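Local coordinates for protein alpha-L-arabinofuranosidase B (PDB 6SXT) that hydrolyses terminal non-reducing alpha-L-arabinofuranosyl residues from arabinan, arabinoxylan and arabinogalactan side chains, and is held here in complex with an aziridine-derived inhibitor, at residues 143-147 and 295-300; 161-167 and 179-184; 187-193 and 206-210; 200-204 and 239-243. All coordinates share one frame; numbering follows the deposited sequence. Where two conformers were deposited one is given.

In the fold
All four contacts lie in the catalytic domain, whose fold is consistent with the concanavalin clan. Contacts 2 and 4 are wholly buried, whereas contacts 1 and 3 include partly exposed loop residues. Contact 1 joins two strands of the nine-stranded sheet near their ends, mainly through backbone bonds and polar groups. Contact 2 pairs strands within a four-stranded sheet, and strand 199-203 of that same sheet supplies one half of contact 4, which faces strand 238-245 of the large sheet through apolar side chains alone. Contact 3 sets a loop against strand 208-209 and is mixed, with an indole at its centre. Contacts 2, 3 and 4 all reach the inhibitor; contact 1 touches contact 2 through Glu145 and Met147.

Contact 1 of 4, residues 143-147 and 295-300; sequences EAEGM and MTSGYP
Ala144 meets the 298-299 corner with its carbonyl and its methyl: its O accepts a hydrogen bond from Gly298 N at 3.0 Å, the donor standing well above the carbonyl plane, and its CB packs against Tyr299 CB at 3.9 Å. Gly298 takes a positive phi (93°), a backbone shape natural to glycine. Glu145 points its CB away overall, yet CB lies 3.3 Å from Thr296 O. With CG lodged between the backbone N and the carbonyl carbon (chi1 64°) and an extended chain beyond, the carboxylate runs beside Met295, whose CE is 3.6 Å from OE1. A water donates to both Glu145 OE1 and Thr296 O, and Asn166 ND2 gives OE1 a further bond. OE2 lies close to Glu180 OE1, consistent with a proton shared between the two acids. These residues occupy the end of an antiparallel strand pair in the large sheet of the catalytic domain, where strand 145-152 lies between 288-296 and 227-235. Gly146 is gripped twice by Thr296: Gly146 N donates to OG1 at 2.8 Å, and Gly146 O accepts from Thr296 N at 2.8 Å. Pro300 CD closes over Gly146 CA at 3.6 Å. Met147 forms a non-hydrogen-bonded pair with Met295, their side chains on one face of the sheet and Met147 CB 4.1 Å from Met295 CG.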
# COMPACT_ATOMS: atom_id res chain seq x y z
N GLU A 143 23.90 -2.19 -17.99
CA GLU A 143 23.16 -1.31 -18.92
C GLU A 143 22.44 -0.19 -18.14
O GLU A 143 21.97 -0.45 -17.01
CB GLU A 143 22.11 -2.06 -19.73
CG GLU A 143 22.73 -3.03 -20.74
CD GLU A 143 21.73 -4.01 -21.31
OE1 GLU A 143 20.55 -4.05 -20.87
OE2 GLU A 143 22.15 -4.74 -22.23
N ALA A 144 22.31 0.94 -18.80
CA ALA A 144 21.67 2.12 -18.21
C ALA A 144 20.16 1.92 -18.13
O ALA A 144 19.53 1.42 -19.05
CB ALA A 144 22.01 3.34 -18.97
N GLU A 145 19.62 2.51 -17.07
CA GLU A 145 18.15 2.60 -16.91
C GLU A 145 17.80 3.80 -16.05
O GLU A 145 18.59 4.27 -15.25
CB GLU A 145 17.58 1.33 -16.26
CG GLU A 145 18.04 1.07 -14.85
CD GLU A 145 17.50 -0.16 -14.18
OE1 GLU A 145 16.63 -0.83 -14.80
OE2 GLU A 145 17.97 -0.51 -13.09
N GLY A 146 16.55 4.21 -16.17
CA GLY A 146 15.93 5.10 -15.17
C GLY A 146 14.61 4.50 -14.71
O GLY A 146 14.13 3.54 -15.29
N MET A 147 14.09 5.08 -13.66
CA MET A 147 12.81 4.67 -13.09
C MET A 147 12.27 5.85 -12.30
O MET A 147 13.03 6.77 -11.89
CB MET A 147 12.93 3.42 -12.24
CG MET A 147 13.83 3.56 -11.05
SD MET A 147 14.44 1.95 -10.45
CE MET A 147 15.70 1.56 -11.65
N MET A 295 9.89 2.06 -15.60
CA MET A 295 11.33 1.77 -15.80
C MET A 295 11.62 2.05 -17.26
O MET A 295 10.75 1.85 -18.13
CB MET A 295 11.68 0.31 -15.48
CG MET A 295 11.46 0.01 -14.00
SD MET A 295 11.62 -1.77 -13.67
CE MET A 295 13.36 -2.04 -14.05
N THR A 296 12.81 2.59 -17.51
CA THR A 296 13.25 2.99 -18.85
C THR A 296 14.47 2.20 -19.29
O THR A 296 15.14 1.59 -18.50
CB THR A 296 13.55 4.49 -18.96
OG1 THR A 296 14.83 4.73 -18.34
CG2 THR A 296 12.50 5.36 -18.35
N SER A 297 14.72 2.24 -20.60
CA SER A 297 16.02 1.84 -21.19
C SER A 297 16.83 3.11 -21.41
O SER A 297 16.29 4.03 -21.97
CB SER A 297 15.77 1.09 -22.48
OG SER A 297 16.96 0.95 -23.23
N GLY A 298 18.07 3.15 -21.02
CA GLY A 298 18.89 4.35 -21.13
C GLY A 298 18.84 5.15 -19.85
O GLY A 298 17.91 5.01 -19.03
N TYR A 299 19.73 6.11 -19.75
CA TYR A 299 19.93 6.93 -18.55
C TYR A 299 19.28 8.28 -18.77
O TYR A 299 19.74 9.08 -19.55
CB TYR A 299 21.43 7.15 -18.32
CG TYR A 299 21.79 7.74 -17.00
CD1 TYR A 299 22.02 6.97 -15.88
CD2 TYR A 299 22.05 9.10 -16.88
CE1 TYR A 299 22.42 7.50 -14.67
CE2 TYR A 299 22.46 9.65 -15.67
CZ TYR A 299 22.66 8.86 -14.57
OH TYR A 299 23.08 9.32 -13.37
N PRO A 300 18.10 8.56 -18.16
CA PRO A 300 17.38 9.78 -18.52
C PRO A 300 18.14 11.03 -18.09
O PRO A 300 18.80 11.03 -17.05
CB PRO A 300 16.10 9.72 -17.68
CG PRO A 300 15.92 8.25 -17.42
CD PRO A 300 17.33 7.72 -17.22
O HOH W 1 15.20 -1.07 -17.26

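Contact 2 of 4, residues 161-167 and 179-184; sequences CFDYGNA and MEAIYL. With LXE ([(1~{S},2~{S},3~{S},4~{S})-2-(hydroxymethyl)-3,4-bis(oxidanyl)cyclopentyl]azanium), chain G.
Met179 packs its CG against Ala167 CB and sends its tip across Asp163, opening an antiparallel strand pair in which 180-184 runs beside 163-164 and, past a corner at Gly165, beside 166-167. The pairing thus links two four-stranded sheets beside the inhibitor, with Cys161, Asp163 and Met179 in the pocket. A bend at the end of the Met179 chain (chi3 72°) places CE 3.3 Å from Asp163 OD2, the two side chains crossing at about a right angle, while SD lies 3.1 Å from O2' of the inhibitor. Glu180 and Asn166 form a hydrogen-bonded pair, each backbone N donating to the other's O; the Glu180 carboxylate has its salt bridge with Arg259. At Ala181 the strands come close: its CB lies 3.8 Å from Gly165 CA, at the corner, and 4.0 Å from Asp163 CB. Ile182 exchanges two backbone bonds with Tyr164 and brings CD1 to the edge of that ring, whose OH is hydrogen-bonded to His19. Tyr183 turns its own ring edge to Asp163: OD1 sits in the ring plane, 3.5 Å from CD1, with carboxylate and ring 85° apart. Buried OD1 has no hydrogen-bonding partner in the model. Cys161, joined to Cys160 by a disulfide and a cis peptide, leaves its SG obliquely placed 5.3 Å from the Tyr183 ring centroid. Leu184 ends the run, its N donating to Phe162 O at 3.2 Å, nearly along the C=O axis.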
# COMPACT_ATOMS: atom_id res chain seq x y z
N CYS A 161 11.40 -4.94 2.41
CA CYS A 161 11.90 -3.72 1.81
C CYS A 161 10.81 -3.19 0.87
O CYS A 161 10.26 -4.00 0.12
CB CYS A 161 13.14 -3.86 0.93
SG CYS A 161 14.73 -3.93 1.83
N PHE A 162 10.47 -1.91 0.95
CA PHE A 162 9.40 -1.38 0.06
C PHE A 162 10.09 -0.86 -1.20
O PHE A 162 10.54 0.31 -1.23
CB PHE A 162 8.57 -0.29 0.74
CG PHE A 162 7.43 0.13 -0.15
CD1 PHE A 162 6.38 -0.73 -0.32
CD2 PHE A 162 7.48 1.30 -0.90
CE1 PHE A 162 5.33 -0.43 -1.17
CE2 PHE A 162 6.44 1.60 -1.78
CZ PHE A 162 5.38 0.74 -1.90
N ASP A 163 10.23 -1.71 -2.19
CA ASP A 163 11.01 -1.43 -3.40
C ASP A 163 10.12 -1.35 -4.65
O ASP A 163 9.08 -1.98 -4.74
CB ASP A 163 12.10 -2.44 -3.71
CG ASP A 163 13.26 -2.48 -2.76
OD1 ASP A 163 13.31 -1.71 -1.80
OD2 ASP A 163 14.15 -3.41 -2.99
N TYR A 164 10.61 -0.62 -5.64
CA TYR A 164 10.07 -0.68 -7.01
C TYR A 164 11.26 -0.60 -7.95
O TYR A 164 12.04 0.38 -7.91
CB TYR A 164 9.10 0.47 -7.32
CG TYR A 164 8.63 0.49 -8.75
CD1 TYR A 164 7.85 -0.54 -9.25
CD2 TYR A 164 8.99 1.50 -9.64
CE1 TYR A 164 7.41 -0.55 -10.56
CE2 TYR A 164 8.54 1.52 -10.95
CZ TYR A 164 7.74 0.49 -11.43
OH TYR A 164 7.34 0.52 -12.74
N GLY A 165 11.43 -1.63 -8.79
CA GLY A 165 12.45 -1.59 -9.83
C GLY A 165 13.08 -2.93 -10.14
O GLY A 165 12.42 -3.96 -10.09
N ASN A 166 14.36 -2.91 -10.50
CA ASN A 166 15.06 -4.01 -11.18
C ASN A 166 15.57 -5.01 -10.14
O ASN A 166 16.20 -4.58 -9.14
CB ASN A 166 16.22 -3.44 -11.98
CG ASN A 166 16.73 -4.31 -13.12
OD1 ASN A 166 16.96 -5.51 -12.89
ND2 ASN A 166 16.86 -3.76 -14.31
N ALA A 167 15.29 -6.30 -10.34
CA ALA A 167 15.65 -7.31 -9.36
C ALA A 167 16.01 -8.65 -10.01
O ALA A 167 16.10 -8.73 -11.22
CB ALA A 167 14.59 -7.44 -8.33
N MET A 179 20.57 -5.98 -8.12
CA MET A 179 19.31 -5.20 -7.97
C MET A 179 19.64 -3.75 -8.26
O MET A 179 20.76 -3.26 -8.04
CB MET A 179 18.78 -5.27 -6.53
CG MET A 179 17.96 -6.50 -6.29
SD MET A 179 17.41 -6.62 -4.60
CE MET A 179 16.18 -5.32 -4.68
N GLU A 180 18.63 -3.03 -8.74
CA GLU A 180 18.66 -1.55 -8.72
C GLU A 180 17.20 -1.08 -8.67
O GLU A 180 16.50 -1.12 -9.72
CB GLU A 180 19.32 -1.05 -9.98
CG GLU A 180 19.51 0.46 -10.00
CD GLU A 180 20.35 0.90 -11.18
OE1 GLU A 180 19.89 0.80 -12.33
OE2 GLU A 180 21.52 1.35 -10.91
N ALA A 181 16.77 -0.73 -7.47
CA ALA A 181 15.36 -0.39 -7.24
C ALA A 181 15.26 0.77 -6.25
O ALA A 181 16.08 0.97 -5.35
CB ALA A 181 14.65 -1.61 -6.74
N ILE A 182 14.22 1.57 -6.47
CA ILE A 182 13.74 2.57 -5.48
C ILE A 182 13.38 1.87 -4.19
O ILE A 182 12.62 0.90 -4.24
CB ILE A 182 12.56 3.35 -6.05
CG1 ILE A 182 12.94 4.13 -7.29
CG2 ILE A 182 11.97 4.24 -4.96
CD1 ILE A 182 11.71 4.59 -8.09
N TYR A 183 13.81 2.43 -3.09
CA TYR A 183 13.35 2.04 -1.75
C TYR A 183 12.76 3.29 -1.06
O TYR A 183 13.34 4.38 -1.17
CB TYR A 183 14.53 1.51 -0.91
CG TYR A 183 14.17 1.39 0.55
CD1 TYR A 183 13.60 0.23 1.05
CD2 TYR A 183 14.39 2.42 1.45
CE1 TYR A 183 13.19 0.12 2.36
CE2 TYR A 183 13.99 2.32 2.77
CZ TYR A 183 13.40 1.17 3.25
OH TYR A 183 12.94 1.08 4.54
N LEU A 184 11.68 3.12 -0.34
CA LEU A 184 11.14 4.19 0.54
C LEU A 184 10.78 3.59 1.89
O LEU A 184 9.95 2.69 1.95
CB LEU A 184 9.93 4.89 -0.08
CG LEU A 184 9.35 6.00 0.78
CD1 LEU A 184 10.31 7.14 1.03
CD2 LEU A 184 8.07 6.53 0.14
C1' LXE G . 18.73 -8.63 -0.69
C2' LXE G . 17.29 -8.25 -1.05
O2' LXE G . 16.95 -8.65 -2.32
C3' LXE G . 17.35 -6.79 -0.89
O3' LXE G . 15.98 -6.24 -0.97
C4' LXE G . 17.90 -6.67 0.52
C5' LXE G . 18.58 -5.34 0.78
O5' LXE G . 19.58 -5.01 -0.15
C6' LXE G . 18.88 -7.90 0.62
N1' LXE G . 18.40 -8.71 1.78

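Contact 3 of 4, residues 187-193 and 206-210; sequences STTWGYG and NNLFS. With LXE ([(1~{S},2~{S},3~{S},4~{S})-2-(hydroxymethyl)-3,4-bis(oxidanyl)cyclopentyl]azanium), chain G; NAG (2-acetamido-2-deoxy-beta-D-glucopyranose), chain B; EDO (1,2-ethanediol), chain P.
Trp190 leans over the 206-208 backbone, its CB 3.4 Å from Leu208 N, a buried amide with no hydrogen-bonding partner in the model. CG, anti to the carbonyl carbon (chi1 -57°), carries the indole along that backbone. Asn207 CA lies over the five-membered ring, 4.1 Å from its centroid, in a CH-pi contact. Next out, CD1 comes to 3.6 Å from Asn206 O, and NE1 reaches a water that it shares weakly with Asn206 ND2. On the benzo ring, CE3 packs obliquely on Leu208 CG at 3.7 Å, and Leu208 CD1 continues this apolar patch to Ser187 CB. At the far end CH2 meets C5' of the inhibitor at 3.9 Å, on the same face as Asn207; Thr189 CG2 covers the opposite face, so the indole is held between Thr189 of its own loop and the Asn207 backbone. Asn207 N, near that face, donates to inhibitor O5' at 3.1 Å, while Asn207 ND2 is hydrogen-bonded to Glu214 and Tyr265. Asn206 ND2 is hydrogen-bonded to Asp173. At the other end of the contact, Ser210 OG donates to Tyr192 O at 2.7 Å from above the carbonyl plane, and Asn217 also bonds to OG, tying the loop's later part to the residue just after strand 208-209. An aromatic ring beside the sugar-like hydroxymethyl group, with the Asn207 backbone amide bonded to its oxygen, is a familiar wall of a carbohydrate-binding pocket, here that of the arabinofuranosidase active site.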
# COMPACT_ATOMS: atom_id res chain seq x y z
N SER A 187 14.11 2.09 7.23
CA SER A 187 15.19 1.12 7.52
C SER A 187 16.47 1.88 7.84
O SER A 187 16.89 2.76 7.07
CB SER A 187 15.41 0.20 6.35
OG SER A 187 16.51 -0.66 6.66
N THR A 188 17.22 1.45 8.88
CA THR A 188 18.62 1.92 9.06
C THR A 188 19.57 0.72 9.19
O THR A 188 20.74 0.95 9.64
CB THR A 188 18.74 2.83 10.29
OG1 THR A 188 18.39 2.04 11.41
CG2 THR A 188 17.80 4.02 10.23
N THR A 189 19.16 -0.43 8.69
CA THR A 189 20.01 -1.66 8.67
C THR A 189 21.23 -1.44 7.81
O THR A 189 22.35 -1.91 8.16
CB THR A 189 19.18 -2.86 8.23
OG1 THR A 189 18.07 -2.97 9.12
CG2 THR A 189 19.98 -4.13 8.13
N TRP A 190 21.07 -0.76 6.69
CA TRP A 190 22.15 -0.44 5.74
C TRP A 190 22.33 1.08 5.70
O TRP A 190 22.99 1.67 6.57
CB TRP A 190 21.80 -1.09 4.39
CG TRP A 190 21.57 -2.57 4.43
CD1 TRP A 190 22.54 -3.55 4.34
CD2 TRP A 190 20.32 -3.26 4.48
NE1 TRP A 190 21.95 -4.78 4.39
CE2 TRP A 190 20.58 -4.65 4.50
CE3 TRP A 190 18.96 -2.84 4.60
CZ2 TRP A 190 19.56 -5.60 4.55
CZ3 TRP A 190 17.96 -3.79 4.63
CH2 TRP A 190 18.26 -5.16 4.62
N GLY A 191 21.74 1.74 4.74
CA GLY A 191 21.88 3.17 4.56
C GLY A 191 20.77 3.92 5.28
O GLY A 191 19.74 3.34 5.56
N TYR A 192 20.99 5.22 5.40
CA TYR A 192 19.98 6.17 5.90
C TYR A 192 20.48 7.58 5.66
O TYR A 192 21.65 7.84 5.24
CB TYR A 192 19.58 5.83 7.34
CG TYR A 192 20.76 5.92 8.28
CD1 TYR A 192 21.12 7.13 8.85
CD2 TYR A 192 21.56 4.82 8.52
CE1 TYR A 192 22.23 7.24 9.70
CE2 TYR A 192 22.69 4.92 9.36
CZ TYR A 192 23.01 6.13 9.95
OH TYR A 192 24.13 6.28 10.75
N GLY A 193 19.56 8.53 5.74
CA GLY A 193 19.84 9.93 5.46
C GLY A 193 19.71 10.79 6.73
O GLY A 193 19.72 10.22 7.87
N ASN A 206 22.05 -6.33 -0.76
CA ASN A 206 22.89 -6.33 0.46
C ASN A 206 23.29 -4.91 0.79
O ASN A 206 24.30 -4.66 1.46
CB ASN A 206 24.12 -7.23 0.27
CG ASN A 206 23.74 -8.64 -0.17
OD1 ASN A 206 24.45 -9.21 -0.99
ND2 ASN A 206 22.66 -9.20 0.34
N ASN A 207 22.42 -3.95 0.45
CA ASN A 207 22.65 -2.53 0.77
C ASN A 207 21.44 -1.75 0.22
O ASN A 207 21.19 -1.88 -0.96
CB ASN A 207 23.94 -1.96 0.21
CG ASN A 207 25.07 -1.84 1.24
OD1 ASN A 207 24.86 -1.38 2.37
ND2 ASN A 207 26.22 -2.39 0.88
N LEU A 208 20.90 -0.89 1.07
CA LEU A 208 20.11 0.29 0.64
C LEU A 208 21.07 1.45 0.75
O LEU A 208 21.68 1.63 1.84
CB LEU A 208 18.92 0.45 1.57
CG LEU A 208 17.97 -0.73 1.72
CD1 LEU A 208 16.86 -0.38 2.68
CD2 LEU A 208 17.41 -1.17 0.40
N PHE A 209 21.29 2.15 -0.32
CA PHE A 209 22.22 3.29 -0.38
C PHE A 209 21.46 4.60 -0.39
O PHE A 209 20.62 4.86 -1.26
CB PHE A 209 23.11 3.19 -1.61
CG PHE A 209 24.18 2.12 -1.49
CD1 PHE A 209 25.26 2.32 -0.65
CD2 PHE A 209 24.16 0.99 -2.27
CE1 PHE A 209 26.28 1.38 -0.56
CE2 PHE A 209 25.20 0.07 -2.22
CZ PHE A 209 26.23 0.25 -1.33
N SER A 210 21.87 5.48 0.51
CA SER A 210 21.40 6.89 0.57
C SER A 210 22.40 7.82 -0.11
O SER A 210 22.19 9.04 -0.18
CB SER A 210 21.14 7.29 1.98
OG SER A 210 22.35 7.10 2.76
C1' LXE G . 18.73 -8.63 -0.69
C2' LXE G . 17.29 -8.25 -1.05
O2' LXE G . 16.95 -8.65 -2.32
C3' LXE G . 17.35 -6.79 -0.89
O3' LXE G . 15.98 -6.24 -0.97
C4' LXE G . 17.90 -6.67 0.52
C5' LXE G . 18.58 -5.34 0.78
O5' LXE G . 19.58 -5.01 -0.15
C6' LXE G . 18.88 -7.90 0.62
N1' LXE G . 18.40 -8.71 1.78
C1 NAG B . 11.24 4.04 12.05
C2 NAG B . 12.26 3.70 13.18
C3 NAG B . 11.51 3.25 14.44
C4 NAG B . 10.51 4.30 14.86
C5 NAG B . 9.62 4.59 13.61
C6 NAG B . 8.56 5.61 13.91
C7 NAG B . 14.51 2.79 12.75
C8 NAG B . 15.21 1.59 12.28
N2 NAG B . 13.18 2.66 12.78
O3 NAG B . 12.57 3.11 15.45
O4 NAG B . 9.58 3.80 15.83
O5 NAG B . 10.41 5.11 12.56
O6 NAG B . 9.10 6.83 14.37
O7 NAG B . 15.12 3.85 13.02
C1 EDO P . 25.18 13.22 0.29
O1 EDO P . 25.71 13.14 1.62
C2 EDO P . 24.95 11.98 -0.56
O2 EDO P . 23.57 11.49 -0.90
O HOH W 2 22.30 -8.16 3.63

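Contact 4 of 4, residues 200-204 and 239-243; sequences IMVDM and WAIRG. With LXE ([(1~{S},2~{S},3~{S},4~{S})-2-(hydroxymethyl)-3,4-bis(oxidanyl)cyclopentyl]azanium), chain G.
Met204 sets its CE over the middle of the Trp239 indole, 3.5 Å from the centroid of the six-membered ring, a CH-pi contact delivered by a chain extended beyond CG. Its sulfur hangs above the same face, 5.1 Å from the five-membered ring centroid, a Met-aromatic contact. Beside it Val202 CG2 touches Trp239 CZ3 at 3.5 Å and Ile241 CG1 at 3.7 Å, wedged between the two. Ile200 continues the row, its CG2 meeting Ile241 CG2 at 3.8 Å, the two side chains running in opposite directions. Asp203 turns the other way on its strand and grips the inhibitor with both carboxylate oxygens: O5' donates to OD1 at 2.7 Å and O3' to OD2 at 2.6 Å. Glu205 N also donates to OD1, which steadies the carboxylate. Farther out, Phe209 packs on both Met204 and Trp239, and Tyr255 lies against the indole, while Arg242, directed away, binds Glu305 by a salt bridge. The two strands, with axes 7.8 Å apart and 151° between their directions, belong to separate sheets packed face to face: 199-203 lies between 180-185 and 208-209, and 238-245 between 227-235 and 250-257.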
# COMPACT_ATOMS: atom_id res chain seq x y z
N ILE A 200 14.26 8.12 0.58
CA ILE A 200 14.41 7.44 -0.72
C ILE A 200 15.83 6.94 -0.78
O ILE A 200 16.76 7.73 -0.63
CB ILE A 200 14.15 8.35 -1.92
CG1 ILE A 200 12.73 8.94 -1.86
CG2 ILE A 200 14.42 7.59 -3.19
CD1 ILE A 200 12.56 10.12 -2.77
N MET A 201 15.97 5.64 -0.99
CA MET A 201 17.32 5.07 -1.17
C MET A 201 17.29 4.16 -2.39
O MET A 201 16.21 3.97 -3.00
CB MET A 201 17.75 4.30 0.07
CG MET A 201 17.80 5.21 1.26
SD MET A 201 18.61 4.48 2.75
CE MET A 201 17.21 3.70 3.48
N VAL A 202 18.42 3.60 -2.73
CA VAL A 202 18.50 2.66 -3.87
C VAL A 202 18.94 1.32 -3.33
O VAL A 202 20.02 1.23 -2.72
CB VAL A 202 19.40 3.15 -5.01
CG1 VAL A 202 19.51 2.13 -6.12
CG2 VAL A 202 18.86 4.48 -5.54
N ASP A 203 18.13 0.32 -3.60
CA ASP A 203 18.44 -1.08 -3.21
C ASP A 203 19.29 -1.63 -4.34
O ASP A 203 18.81 -1.82 -5.47
CB ASP A 203 17.16 -1.86 -2.97
CG ASP A 203 17.36 -3.21 -2.31
OD1 ASP A 203 18.57 -3.61 -2.23
OD2 ASP A 203 16.31 -3.76 -1.81
N MET A 204 20.55 -1.95 -4.00
CA MET A 204 21.49 -2.56 -4.97
C MET A 204 21.84 -4.00 -4.54
O MET A 204 22.73 -4.56 -5.17
CB MET A 204 22.76 -1.72 -5.09
CG MET A 204 22.49 -0.34 -5.66
SD MET A 204 24.03 0.51 -6.14
CE MET A 204 23.44 2.21 -6.21
N TRP A 239 25.07 6.81 -10.84
CA TRP A 239 23.65 6.62 -10.46
C TRP A 239 23.19 7.86 -9.73
O TRP A 239 24.03 8.72 -9.35
CB TRP A 239 23.46 5.37 -9.61
CG TRP A 239 24.17 5.43 -8.31
CD1 TRP A 239 25.53 5.38 -8.14
CD2 TRP A 239 23.60 5.56 -7.01
NE1 TRP A 239 25.82 5.39 -6.82
CE2 TRP A 239 24.66 5.57 -6.08
CE3 TRP A 239 22.29 5.68 -6.51
CZ2 TRP A 239 24.45 5.71 -4.71
CZ3 TRP A 239 22.10 5.82 -5.17
CH2 TRP A 239 23.16 5.85 -4.27
N ALA A 240 21.89 7.98 -9.53
CA ALA A 240 21.35 9.20 -8.90
C ALA A 240 20.04 8.92 -8.18
O ALA A 240 19.29 7.99 -8.56
CB ALA A 240 21.12 10.25 -9.92
N ILE A 241 19.79 9.71 -7.15
CA ILE A 241 18.51 9.78 -6.42
C ILE A 241 18.03 11.20 -6.58
O ILE A 241 18.74 12.11 -6.17
CB ILE A 241 18.64 9.48 -4.93
CG1 ILE A 241 19.19 8.07 -4.68
CG2 ILE A 241 17.34 9.76 -4.19
CD1 ILE A 241 19.58 7.83 -3.26
N ARG A 242 16.78 11.35 -7.02
CA ARG A 242 16.13 12.67 -7.06
C ARG A 242 14.74 12.53 -6.42
O ARG A 242 14.14 11.45 -6.55
CB ARG A 242 16.03 13.15 -8.50
CG ARG A 242 17.37 13.23 -9.20
CD ARG A 242 17.29 13.79 -10.60
NE ARG A 242 17.07 15.23 -10.60
CZ ARG A 242 16.47 15.91 -11.56
NH1 ARG A 242 15.96 15.33 -12.63
NH2 ARG A 242 16.36 17.22 -11.43
N GLY A 243 14.27 13.57 -5.78
CA GLY A 243 13.00 13.53 -5.08
C GLY A 243 12.27 14.84 -5.26
O GLY A 243 12.88 15.90 -5.36
C1' LXE G . 18.73 -8.63 -0.69
C2' LXE G . 17.29 -8.25 -1.05
O2' LXE G . 16.95 -8.65 -2.32
C3' LXE G . 17.35 -6.79 -0.89
O3' LXE G . 15.98 -6.24 -0.97
C4' LXE G . 17.90 -6.67 0.52
C5' LXE G . 18.58 -5.34 0.78
O5' LXE G . 19.58 -5.01 -0.15
C6' LXE G . 18.88 -7.90 0.62
N1' LXE G . 18.40 -8.71 1.78